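Local coordinates for ferripyochelin binding protein (Pyrococcus horikoshii, PDB 1V67) that binds zinc and calcium and probably acts as a carbonic anhydrase of the gamma class, interconverting carbon dioxide and bicarbonate, at residues M1-I6 / A23-D28; G45-I50 / S63-H68; P71-E76 / G88-N93. All coordinates share one frame; numbering follows the deposited sequence.

Contact 1: residues M1-I6 / A23-D28; sequences MAIYEI and AVVIGD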
ATOM      1  N   MET A   1      20.338   1.853   5.268  1.00 65.89           N
ATOM      2  CA  MET A   1      19.132   1.276   4.612  1.00 63.90           C
ATOM      3  C   MET A   1      19.402   0.777   3.208  1.00 63.41           C
ATOM      4  O   MET A   1      20.549   0.464   2.875  1.00 61.88           O
ATOM      5  N   ALA A   2      18.339   0.686   2.401  1.00 58.72           N
ATOM      6  CA  ALA A   2      18.421   0.266   0.992  1.00 46.79           C
ATOM      7  C   ALA A   2      18.417   1.553   0.173  1.00 46.13           C
ATOM      8  O   ALA A   2      17.370   2.032  -0.251  1.00 40.92           O
ATOM      9  CB  ALA A   2      17.225  -0.597   0.631  1.00 42.88           C
ATOM     10  N   ILE A   3      19.604   2.092  -0.072  1.00 37.19           N
ATOM     11  CA  ILE A   3      19.718   3.361  -0.751  1.00 33.03           C
ATOM     12  C   ILE A   3      20.435   3.303  -2.080  1.00 36.22           C
ATOM     13  O   ILE A   3      21.463   2.633  -2.225  1.00 41.71           O
ATOM     14  CB  ILE A   3      20.439   4.355   0.171  1.00 34.28           C
ATOM     15  CG1 ILE A   3      19.864   4.229   1.588  1.00 20.75           C
ATOM     16  CG2 ILE A   3      20.288   5.769  -0.360  1.00 28.62           C
ATOM     17  CD1 ILE A   3      20.795   4.705   2.690  1.00 36.73           C
ATOM     18  N   TYR A   4      19.875   4.023  -3.048  1.00 30.76           N
ATOM     19  CA  TYR A   4      20.424   4.094  -4.396  1.00 37.22           C
ATOM     20  C   TYR A   4      20.597   5.554  -4.771  1.00 28.62           C
ATOM     21  O   TYR A   4      20.017   6.448  -4.159  1.00 36.61           O
ATOM     22  CB  TYR A   4      19.470   3.450  -5.417  1.00 30.74           C
ATOM     23  CG  TYR A   4      19.065   2.030  -5.113  1.00 32.96           C
ATOM     24  CD1 TYR A   4      19.700   0.950  -5.733  1.00 33.15           C
ATOM     25  CD2 TYR A   4      18.048   1.767  -4.199  1.00 19.15           C
ATOM     26  CE1 TYR A   4      19.322  -0.368  -5.452  1.00 37.27           C
ATOM     27  CE2 TYR A   4      17.663   0.458  -3.905  1.00 41.37           C
ATOM     28  CZ  TYR A   4      18.303  -0.603  -4.532  1.00 45.54           C
ATOM     29  OH  TYR A   4      17.914  -1.888  -4.230  1.00 59.61           O
ATOM     30  N   GLU A   5      21.413   5.787  -5.780  1.00 37.96           N
ATOM     31  CA  GLU A   5      21.633   7.130  -6.274  1.00 43.39           C
ATOM     32  C   GLU A   5      21.332   7.022  -7.765  1.00 43.35           C
ATOM     33  O   GLU A   5      21.661   6.013  -8.386  1.00 45.43           O
ATOM     34  CB  GLU A   5      23.092   7.559  -6.071  1.00 49.03           C
ATOM     35  CG  GLU A   5      24.067   6.840  -6.991  1.00 53.20           C
ATOM     36  CD  GLU A   5      25.433   7.496  -7.033  1.00 59.10           C
ATOM     37  OE1 GLU A   5      26.234   7.135  -7.921  1.00 56.50           O
ATOM     38  OE2 GLU A   5      25.707   8.368  -6.182  1.00 59.05           O
ATOM     39  N   ILE A   6      20.694   8.028  -8.352  1.00 34.42           N
ATOM     40  CA  ILE A   6      20.425   7.926  -9.776  1.00 35.77           C
ATOM     41  C   ILE A   6      21.072   9.050 -10.558  1.00 45.68           C
ATOM     42  O   ILE A   6      20.799  10.230 -10.323  1.00 42.28           O
ATOM     43  CB  ILE A   6      18.904   7.851 -10.092  1.00 31.44           C
ATOM     44  CG1 ILE A   6      18.729   7.521 -11.574  1.00 36.14           C
ATOM     45  CG2 ILE A   6      18.192   9.166  -9.761  1.00 29.91           C
ATOM     46  CD1 ILE A   6      17.508   6.708 -11.872  1.00 33.56           C
ATOM     47  N   ALA A  23      13.168  -0.289   3.352  1.00 28.58           N
ATOM     48  CA  ALA A  23      12.595   0.901   2.733  1.00 25.55           C
ATOM     49  C   ALA A  23      13.449   1.155   1.483  1.00 26.94           C
ATOM     50  O   ALA A  23      14.518   0.569   1.340  1.00 28.95           O
ATOM     51  CB  ALA A  23      12.684   2.077   3.704  1.00 22.74           C
ATOM     52  N   VAL A  24      12.984   1.997   0.570  1.00 26.84           N
ATOM     53  CA  VAL A  24      13.771   2.282  -0.626  1.00 16.46           C
ATOM     54  C   VAL A  24      13.861   3.784  -0.875  1.00 18.52           C
ATOM     55  O   VAL A  24      12.849   4.478  -0.968  1.00 22.08           O
ATOM     56  CB  VAL A  24      13.171   1.579  -1.882  1.00 19.29           C
ATOM     57  CG1 VAL A  24      13.989   1.905  -3.131  1.00 28.64           C
ATOM     58  CG2 VAL A  24      13.145   0.069  -1.667  1.00 23.52           C
ATOM     59  N   VAL A  25      15.083   4.295  -0.936  1.00 18.97           N
ATOM     60  CA  VAL A  25      15.308   5.715  -1.197  1.00 22.62           C
ATOM     61  C   VAL A  25      16.102   5.814  -2.484  1.00 27.21           C
ATOM     62  O   VAL A  25      17.185   5.240  -2.600  1.00 30.97           O
ATOM     63  CB  VAL A  25      16.113   6.341  -0.075  1.00 33.84           C
ATOM     64  CG1 VAL A  25      16.303   7.829  -0.335  1.00 28.40           C
ATOM     65  CG2 VAL A  25      15.394   6.102   1.245  1.00 26.06           C
ATOM     66  N   ILE A  26      15.571   6.538  -3.454  1.00 27.04           N
ATOM     67  CA  ILE A  26      16.251   6.650  -4.718  1.00 27.80           C
ATOM     68  C   ILE A  26      16.476   8.098  -5.145  1.00 26.80           C
ATOM     69  O   ILE A  26      15.589   8.935  -5.029  1.00 30.45           O
ATOM     70  CB  ILE A  26      15.441   5.944  -5.819  1.00 33.14           C
ATOM     71  CG1 ILE A  26      15.322   4.439  -5.532  1.00 36.00           C
ATOM     72  CG2 ILE A  26      16.085   6.191  -7.153  1.00 28.18           C
ATOM     73  CD1 ILE A  26      14.490   3.697  -6.561  1.00 27.99           C
ATOM     74  N   GLY A  27      17.679   8.375  -5.636  1.00 32.64           N
ATOM     75  CA  GLY A  27      18.016   9.691  -6.140  1.00 32.53           C
ATOM     76  C   GLY A  27      17.945  10.912  -5.249  1.00 32.13           C
ATOM     77  O   GLY A  27      18.253  10.850  -4.059  1.00 39.31           O
ATOM     78  N   ASP A  28      17.534  12.025  -5.857  1.00 32.97           N
ATOM     79  CA  ASP A  28      17.427  13.316  -5.198  1.00 24.54           C
ATOM     80  C   ASP A  28      16.399  13.288  -4.088  1.00 34.55           C
ATOM     81  O   ASP A  28      15.219  13.588  -4.297  1.00 35.74           O
ATOM     82  CB  ASP A  28      17.061  14.387  -6.222  1.00 23.13           C
ATOM     83  CG  ASP A  28      17.165  15.791  -5.672  1.00 36.50           C
ATOM     84  OD1 ASP A  28      17.562  15.978  -4.494  1.00 27.99           O
ATOM     85  OD2 ASP A  28      16.841  16.721  -6.437  1.00 43.20           O
TER
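The ring of Y4 meets the carbonyl oxygen of V25 at its edge, in the ring plane, with Y4 CD2 3.9 Å from V25 O. Two aliphatic branches reach the same ring obliquely: V24 CG1 stands 4.0 Å from Y4 CE2, and I26 CG1 lies equally near Y4 CD2. A chi1 of -55°, CG anti to the carbonyl carbon, carries the ring over toward V24 and I26, which share its face. There R170 of the second subunit forms a cation-pi contact with the ring, and E21 of that subunit is hydrogen-bonded to the hydroxyl. I3 CG2 lies 4.2 Å from V25 CB on the other face. The backbones pair in parallel: V25 N donates to A2 O (3.3 Å), and Y4 N almost straight to V25 O (3.0 Å). A weak bond from G27 N to Y4 O follows at the corner, where a CB at G27 would probably collide with I6 CG2. Strands 2-6 and 24-26 are equivalent strands of successive coils in a left-handed parallel beta-helix. Strand 2-6 is outermost within this chain, 24-26 separates it from 42-45, and beyond Y4, E5 and I6 an antiparallel strand of the second subunit carries the sheet across the interface.

Contact 2: residues G45-I50 / S63-H68; sequences GDIEQI and SIHTSH. With ZN (zinc ion), chain C.
The hydroxyl oxygen of T66 is gripped from two directions: E48 N donates to OG1 at 3.0 Å, and a water stands 2.8 Å from the same OG1. That water accepts a long bond from I47 N and donates to E48 O at 2.6 Å, so the hydroxyl and the water between them serve I47 N, E48 N and E48 O. T66 OG1 sits between its own backbone N and carbonyl carbon (chi1 70°), which leaves CG2 to pack 4.0 Å from I50 CG1. Farther along, I50 CD1 lies 3.7 Å from I64 CG2.

The second polar link joins H65 NE2 to D46 OD1 at 3.1 Å. The carboxylate oxygen lies in the imidazole plane and uses its syn lone pair, although the two planes are turned 63° apart. On the ring's far nitrogen, H65 ND1 binds the zinc ion at 2.4 Å. D46 OD2 is held by R44 and by H166 of the second subunit. With an alanine at D46, H65 NE2 would probably lose its acceptor and R44 its charge mate, leaving the zinc-bound ring less firmly oriented.

H87 of this chain and H82 of the second subunit also bind the metal. The carboxylate is therefore a second-shell group that, with the zinc bond, holds the ring's rotation and may make ND1 a stronger ligand, at a site that exists only where two subunits meet.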
ATOM      1  N   GLY A  45      13.067   9.548  -5.756  1.00 21.19           N
ATOM      2  CA  GLY A  45      13.405  10.878  -6.234  1.00 27.50           C
ATOM      3  C   GLY A  45      14.045  10.827  -7.586  1.00 29.45           C
ATOM      4  O   GLY A  45      15.178  11.259  -7.762  1.00 34.90           O
ATOM      5  N   ASP A  46      13.307  10.256  -8.538  1.00 32.24           N
ATOM      6  CA  ASP A  46      13.825  10.124  -9.917  1.00 30.85           C
ATOM      7  C   ASP A  46      13.331  11.229 -10.878  1.00 30.34           C
ATOM      8  O   ASP A  46      13.562  11.172 -12.067  1.00 26.80           O
ATOM      9  CB  ASP A  46      13.462   8.764 -10.530  1.00 29.71           C
ATOM     10  CG  ASP A  46      11.996   8.510 -10.509  1.00 33.37           C
ATOM     11  OD1 ASP A  46      11.242   9.454 -10.147  1.00 30.45           O
ATOM     12  OD2 ASP A  46      11.624   7.360 -10.846  1.00 33.59           O
ATOM     13  N   ILE A  47      12.531  12.203 -10.709  1.00 32.17           N
ATOM     14  CA  ILE A  47      12.444  13.422 -11.471  1.00 36.80           C
ATOM     15  C   ILE A  47      12.630  14.677 -10.609  1.00 33.92           C
ATOM     16  O   ILE A  47      13.666  15.334 -10.720  1.00 42.65           O
ATOM     17  CB  ILE A  47      11.083  13.422 -12.270  1.00 35.40           C
ATOM     18  CG1 ILE A  47      10.164  14.509 -11.776  1.00 42.14           C
ATOM     19  CG2 ILE A  47      10.284  12.109 -12.060  1.00 33.37           C
ATOM     20  CD1 ILE A  47       9.545  15.164 -12.896  1.00 48.20           C
ATOM     21  N   GLU A  48      11.504  15.138  -9.704  1.00 31.31           N
ATOM     22  CA  GLU A  48      11.750  16.352  -8.905  1.00 27.37           C
ATOM     23  C   GLU A  48      12.223  15.854  -7.555  1.00 27.34           C
ATOM     24  O   GLU A  48      12.145  14.653  -7.281  1.00 30.84           O
ATOM     25  CB  GLU A  48      10.468  17.174  -8.706  1.00 19.27           C
ATOM     26  CG  GLU A  48       9.924  17.905  -9.938  1.00 37.88           C
ATOM     27  CD  GLU A  48      10.962  18.747 -10.642  1.00 37.76           C
ATOM     28  OE1 GLU A  48      11.791  19.351  -9.940  1.00 43.14           O
ATOM     29  OE2 GLU A  48      10.943  18.814 -11.891  1.00 50.74           O
ATOM     30  N   GLN A  49      12.699  16.751  -6.698  1.00 31.84           N
ATOM     31  CA  GLN A  49      13.193  16.321  -5.396  1.00 30.72           C
ATOM     32  C   GLN A  49      12.121  15.972  -4.374  1.00 26.29           C
ATOM     33  O   GLN A  49      10.987  16.409  -4.483  1.00 26.31           O
ATOM     34  CB  GLN A  49      14.112  17.407  -4.837  1.00 32.93           C
ATOM     35  CG  GLN A  49      14.582  17.171  -3.413  1.00 29.62           C
ATOM     36  CD  GLN A  49      15.235  18.389  -2.859  1.00 41.30           C
ATOM     37  OE1 GLN A  49      14.591  19.414  -2.665  1.00 35.32           O
ATOM     38  NE2 GLN A  49      16.531  18.306  -2.628  1.00 52.35           N
ATOM     39  N   ILE A  50      12.503  15.153  -3.400  1.00 26.82           N
ATOM     40  CA  ILE A  50      11.629  14.764  -2.300  1.00 26.13           C
ATOM     41  C   ILE A  50      12.380  15.255  -1.070  1.00 21.83           C
ATOM     42  O   ILE A  50      13.460  14.760  -0.759  1.00 31.74           O
ATOM     43  CB  ILE A  50      11.449  13.238  -2.199  1.00 26.45           C
ATOM     44  CG1 ILE A  50      10.609  12.733  -3.369  1.00 26.40           C
ATOM     45  CG2 ILE A  50      10.785  12.884  -0.884  1.00 28.57           C
ATOM     46  CD1 ILE A  50      10.521  11.225  -3.459  1.00 23.87           C
ATOM     47  N   SER A  63       4.236   5.430  -0.199  1.00 18.62           N
ATOM     48  CA  SER A  63       4.981   5.768  -1.398  1.00 14.45           C
ATOM     49  C   SER A  63       4.981   7.276  -1.543  1.00 20.46           C
ATOM     50  O   SER A  63       3.970   7.946  -1.316  1.00 18.04           O
ATOM     51  CB  SER A  63       4.368   5.124  -2.647  1.00 13.33           C
ATOM     52  OG  SER A  63       4.470   3.717  -2.592  1.00 22.30           O
ATOM     53  N   ILE A  64       6.137   7.814  -1.898  1.00 24.04           N
ATOM     54  CA  ILE A  64       6.267   9.241  -2.093  1.00 26.40           C
ATOM     55  C   ILE A  64       6.893   9.455  -3.453  1.00 27.73           C
ATOM     56  O   ILE A  64       7.928   8.873  -3.758  1.00 26.99           O
ATOM     57  CB  ILE A  64       7.160   9.866  -1.038  1.00 33.52           C
ATOM     58  CG1 ILE A  64       6.512   9.702   0.340  1.00 25.34           C
ATOM     59  CG2 ILE A  64       7.407  11.324  -1.398  1.00 26.35           C
ATOM     60  CD1 ILE A  64       7.268  10.370   1.449  1.00 34.65           C
ATOM     61  N   HIS A  65       6.266  10.290  -4.270  1.00 20.27           N
ATOM     62  CA  HIS A  65       6.776  10.527  -5.609  1.00 26.38           C
ATOM     63  C   HIS A  65       6.502  11.959  -6.064  1.00 28.81           C
ATOM     64  O   HIS A  65       5.987  12.770  -5.293  1.00 30.41           O
ATOM     65  CB  HIS A  65       6.125   9.536  -6.567  1.00 17.46           C
ATOM     66  CG  HIS A  65       6.816   9.441  -7.896  1.00 27.90           C
ATOM     67  ND1 HIS A  65       6.126   9.174  -9.057  1.00 24.36           N
ATOM     68  CD2 HIS A  65       8.116   9.533  -8.230  1.00 24.09           C
ATOM     69  CE1 HIS A  65       6.983   9.102 -10.061  1.00 23.21           C
ATOM     70  NE2 HIS A  65       8.204   9.316  -9.585  1.00 22.85           N
ATOM     71  N   THR A  66       6.851  12.265  -7.314  1.00 19.05           N
ATOM     72  CA  THR A  66       6.649  13.610  -7.852  1.00 27.35           C
ATOM     73  C   THR A  66       6.343  13.577  -9.348  1.00 23.01           C
ATOM     74  O   THR A  66       6.355  12.517  -9.974  1.00 30.14           O
ATOM     75  CB  THR A  66       7.912  14.509  -7.654  1.00 20.97           C
ATOM     76  OG1 THR A  66       8.959  14.052  -8.521  1.00 22.38           O
ATOM     77  CG2 THR A  66       8.393  14.476  -6.197  1.00 18.12           C
ATOM     78  N   SER A  67       6.065  14.755  -9.901  1.00 26.60           N
ATOM     79  CA  SER A  67       5.798  14.928 -11.329  1.00 29.22           C
ATOM     80  C   SER A  67       6.636  16.120 -11.792  1.00 22.55           C
ATOM     81  O   SER A  67       7.029  16.959 -10.982  1.00 28.66           O
ATOM     82  CB  SER A  67       4.310  15.214 -11.584  1.00 25.85           C
ATOM     83  OG  SER A  67       3.501  14.095 -11.264  1.00 31.56           O
ATOM     84  N   HIS A  68       6.907  16.202 -13.087  1.00 34.04           N
ATOM     85  CA  HIS A  68       7.697  17.314 -13.609  1.00 32.39           C
ATOM     86  C   HIS A  68       7.137  18.662 -13.146  1.00 32.94           C
ATOM     87  O   HIS A  68       6.002  19.019 -13.468  1.00 34.69           O
ATOM     88  CB  HIS A  68       7.744  17.268 -15.142  1.00 31.39           C
ATOM     89  CG  HIS A  68       8.555  16.134 -15.689  1.00 47.03           C
ATOM     90  ND1 HIS A  68       8.097  14.834 -15.719  1.00 56.51           N
ATOM     91  CD2 HIS A  68       9.810  16.101 -16.195  1.00 53.78           C
ATOM     92  CE1 HIS A  68       9.034  14.049 -16.220  1.00 57.94           C
ATOM     93  NE2 HIS A  68      10.084  14.792 -16.517  1.00 58.12           N
TER
HETATM   94 ZN    ZN C3001       4.089   8.810 -10.284  1.00 53.23          ZN
HETATM   95  O   HOH W   1      11.019  12.313  -7.784  1.00 23.91           O

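Contact 3: residues P71-E76 / G88-N93; sequences PTEIGE and GAKVGN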
ATOM      1  N   PRO A  71       7.610  18.991  -7.145  1.00 35.86           N
ATOM      2  CA  PRO A  71       8.424  18.234  -6.189  1.00 43.51           C
ATOM      3  C   PRO A  71       7.654  18.064  -4.884  1.00 41.83           C
ATOM      4  O   PRO A  71       6.692  18.792  -4.623  1.00 35.75           O
ATOM      5  CB  PRO A  71       9.664  19.111  -6.024  1.00 37.42           C
ATOM      6  CG  PRO A  71       9.098  20.487  -6.149  1.00 43.53           C
ATOM      7  CD  PRO A  71       8.142  20.353  -7.324  1.00 38.12           C
ATOM      8  N   THR A  72       8.064  17.096  -4.076  1.00 33.66           N
ATOM      9  CA  THR A  72       7.392  16.868  -2.806  1.00 30.09           C
ATOM     10  C   THR A  72       8.196  17.460  -1.657  1.00 29.28           C
ATOM     11  O   THR A  72       9.360  17.114  -1.457  1.00 32.16           O
ATOM     12  CB  THR A  72       7.158  15.369  -2.558  1.00 24.90           C
ATOM     13  OG1 THR A  72       6.175  14.885  -3.483  1.00 24.42           O
ATOM     14  CG2 THR A  72       6.674  15.132  -1.130  1.00 18.97           C
ATOM     15  N   GLU A  73       7.569  18.364  -0.916  1.00 31.66           N
ATOM     16  CA  GLU A  73       8.220  19.012   0.215  1.00 32.87           C
ATOM     17  C   GLU A  73       7.447  18.781   1.502  1.00 31.96           C
ATOM     18  O   GLU A  73       6.300  19.215   1.628  1.00 29.35           O
ATOM     19  CB  GLU A  73       8.344  20.517  -0.028  1.00 39.32           C
ATOM     20  CG  GLU A  73       9.234  20.903  -1.195  1.00 45.70           C
ATOM     21  CD  GLU A  73       9.267  22.401  -1.414  1.00 50.41           C
ATOM     22  OE1 GLU A  73       9.609  23.134  -0.463  1.00 70.35           O
ATOM     23  OE2 GLU A  73       8.947  22.847  -2.535  1.00 62.52           O
ATOM     24  N   ILE A  74       8.086  18.100   2.450  1.00 25.25           N
ATOM     25  CA  ILE A  74       7.479  17.801   3.742  1.00 29.22           C
ATOM     26  C   ILE A  74       8.139  18.636   4.831  1.00 24.41           C
ATOM     27  O   ILE A  74       9.363  18.673   4.930  1.00 29.68           O
ATOM     28  CB  ILE A  74       7.653  16.312   4.117  1.00 25.34           C
ATOM     29  CG1 ILE A  74       7.183  15.421   2.969  1.00 31.46           C
ATOM     30  CG2 ILE A  74       6.879  16.002   5.396  1.00 24.02           C
ATOM     31  CD1 ILE A  74       5.707  15.519   2.681  1.00 31.65           C
ATOM     32  N   GLY A  75       7.325  19.287   5.654  1.00 27.57           N
ATOM     33  CA  GLY A  75       7.853  20.112   6.731  1.00 22.72           C
ATOM     34  C   GLY A  75       8.346  19.330   7.940  1.00 27.22           C
ATOM     35  O   GLY A  75       8.700  18.159   7.829  1.00 30.40           O
ATOM     36  N   GLU A  76       8.359  19.975   9.103  1.00 32.03           N
ATOM     37  CA  GLU A  76       8.836  19.339  10.324  1.00 31.85           C
ATOM     38  C   GLU A  76       7.699  18.810  11.193  1.00 34.16           C
ATOM     39  O   GLU A  76       6.551  19.252  11.081  1.00 33.20           O
ATOM     40  CB  GLU A  76       9.669  20.323  11.155  1.00 33.86           C
ATOM     41  CG  GLU A  76      10.661  21.187  10.383  1.00 36.47           C
ATOM     42  CD  GLU A  76      11.669  21.856  11.310  1.00 46.78           C
ATOM     43  OE1 GLU A  76      11.283  22.188  12.451  1.00 51.69           O
ATOM     44  OE2 GLU A  76      12.837  22.053  10.908  1.00 30.59           O
ATOM     45  N   GLY A  88       3.997  14.709  -5.490  1.00 24.90           N
ATOM     46  CA  GLY A  88       4.252  16.103  -5.812  1.00 15.83           C
ATOM     47  C   GLY A  88       3.433  17.135  -5.069  1.00 18.22           C
ATOM     48  O   GLY A  88       2.849  18.035  -5.677  1.00 20.89           O
ATOM     49  N   ALA A  89       3.389  17.021  -3.749  1.00 19.49           N
ATOM     50  CA  ALA A  89       2.624  17.969  -2.956  1.00 24.08           C
ATOM     51  C   ALA A  89       3.524  18.696  -1.979  1.00 26.79           C
ATOM     52  O   ALA A  89       4.650  18.282  -1.730  1.00 30.35           O
ATOM     53  CB  ALA A  89       1.520  17.245  -2.205  1.00 23.88           C
ATOM     54  N   LYS A  90       3.020  19.797  -1.443  1.00 24.82           N
ATOM     55  CA  LYS A  90       3.758  20.576  -0.469  1.00 27.95           C
ATOM     56  C   LYS A  90       3.027  20.475   0.863  1.00 30.77           C
ATOM     57  O   LYS A  90       1.852  20.824   0.966  1.00 32.31           O
ATOM     58  CB  LYS A  90       3.863  22.041  -0.906  1.00 28.08           C
ATOM     59  CG  LYS A  90       4.969  22.323  -1.919  1.00 42.44           C
ATOM     60  CD  LYS A  90       4.998  23.802  -2.288  1.00 60.85           C
ATOM     61  CE  LYS A  90       6.193  24.147  -3.171  1.00 68.92           C
ATOM     62  NZ  LYS A  90       6.247  23.340  -4.425  1.00 76.61           N
ATOM     63  N   VAL A  91       3.726  19.980   1.875  1.00 25.74           N
ATOM     64  CA  VAL A  91       3.136  19.827   3.192  1.00 22.45           C
ATOM     65  C   VAL A  91       3.890  20.654   4.223  1.00 22.76           C
ATOM     66  O   VAL A  91       5.122  20.660   4.258  1.00 27.36           O
ATOM     67  CB  VAL A  91       3.112  18.337   3.596  1.00 17.60           C
ATOM     68  CG1 VAL A  91       2.689  18.182   5.051  1.00 14.83           C
ATOM     69  CG2 VAL A  91       2.132  17.584   2.680  1.00 12.11           C
ATOM     70  N   GLY A  92       3.132  21.357   5.055  1.00 24.10           N
ATOM     71  CA  GLY A  92       3.714  22.208   6.073  1.00 24.75           C
ATOM     72  C   GLY A  92       4.195  21.495   7.317  1.00 24.18           C
ATOM     73  O   GLY A  92       4.509  20.305   7.277  1.00 31.97           O
ATOM     74  N   ASN A  93       4.252  22.233   8.426  1.00 26.12           N
ATOM     75  CA  ASN A  93       4.719  21.697   9.696  1.00 25.57           C
ATOM     76  C   ASN A  93       3.580  21.182  10.561  1.00 23.10           C
ATOM     77  O   ASN A  93       2.442  21.643  10.458  1.00 24.82           O
ATOM     78  CB  ASN A  93       5.499  22.770  10.468  1.00 24.28           C
ATOM     79  CG  ASN A  93       6.765  23.216   9.747  1.00 27.53           C
ATOM     80  OD1 ASN A  93       7.640  22.409   9.443  1.00 29.71           O
ATOM     81  ND2 ASN A  93       6.867  24.512   9.485  1.00 21.53           N
TER
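N93 reaches along its side chain to E76, beginning with CB, which lies 3.7 Å from E76 O. CG, directed anti to the carbonyl carbon of N93 (chi1 -63°), comes 3.7 Å from E76 N, and at the tip OD1 accepts a nearly straight hydrogen bond from E76 N at 2.6 Å, the donor lying in the amide's carbonyl plane. E76 CB and CG also lie close to OD1, while the carboxylate of E76, its plane 73° from that of the amide, forms a salt bridge with K54. The backbone N of N93 is in turn bound by the carboxylate of D111, so the same kind of side-chain-to-backbone bond recurs at the next coil.

Before the corner the strands pair in parallel: E73 N donates to A89 O (3.0 Å), and V91 N gives E73 O a short, almost linear bond (2.7 Å). G75 N follows with weak bonds to both V91 O and G92 O. E73 and K90 run side by side on the partly exposed face; the lysine bends at its last torsion (chi4 57°) and brings NZ to 3.3 Å from E73 OE2, a salt bridge. On the buried face I74 CD1 packs against V91 CB at 3.9 Å, and V91 continues onto I109. Such stacking of like positions, aliphatic within and polar without, characterises the left-handed parallel beta-helix of the hexapeptide-repeat family.

Overall arrangement
The three contacts come in series along the chain and follow the beta-helix along its length, each joining one coil to the next. Contacts 1 and 2, with centres about 12 Å apart, meet through the parallel sheet that holds strands 2-6, 24-26, 42-45 and 63-65. Contacts 2 and 3 also have their centres about 12 Å apart, and strands 49-52 and 72-74 are neighbours in a second sheet, while H65 O reaches both G88 N and T72 OG1. Contacts 1 and 3, centres about 19 Å apart, do not touch. Contacts 1 and 2 face the second subunit, whereas no other chain touches contact 3, which meets the zinc ligand H65 through its backbone.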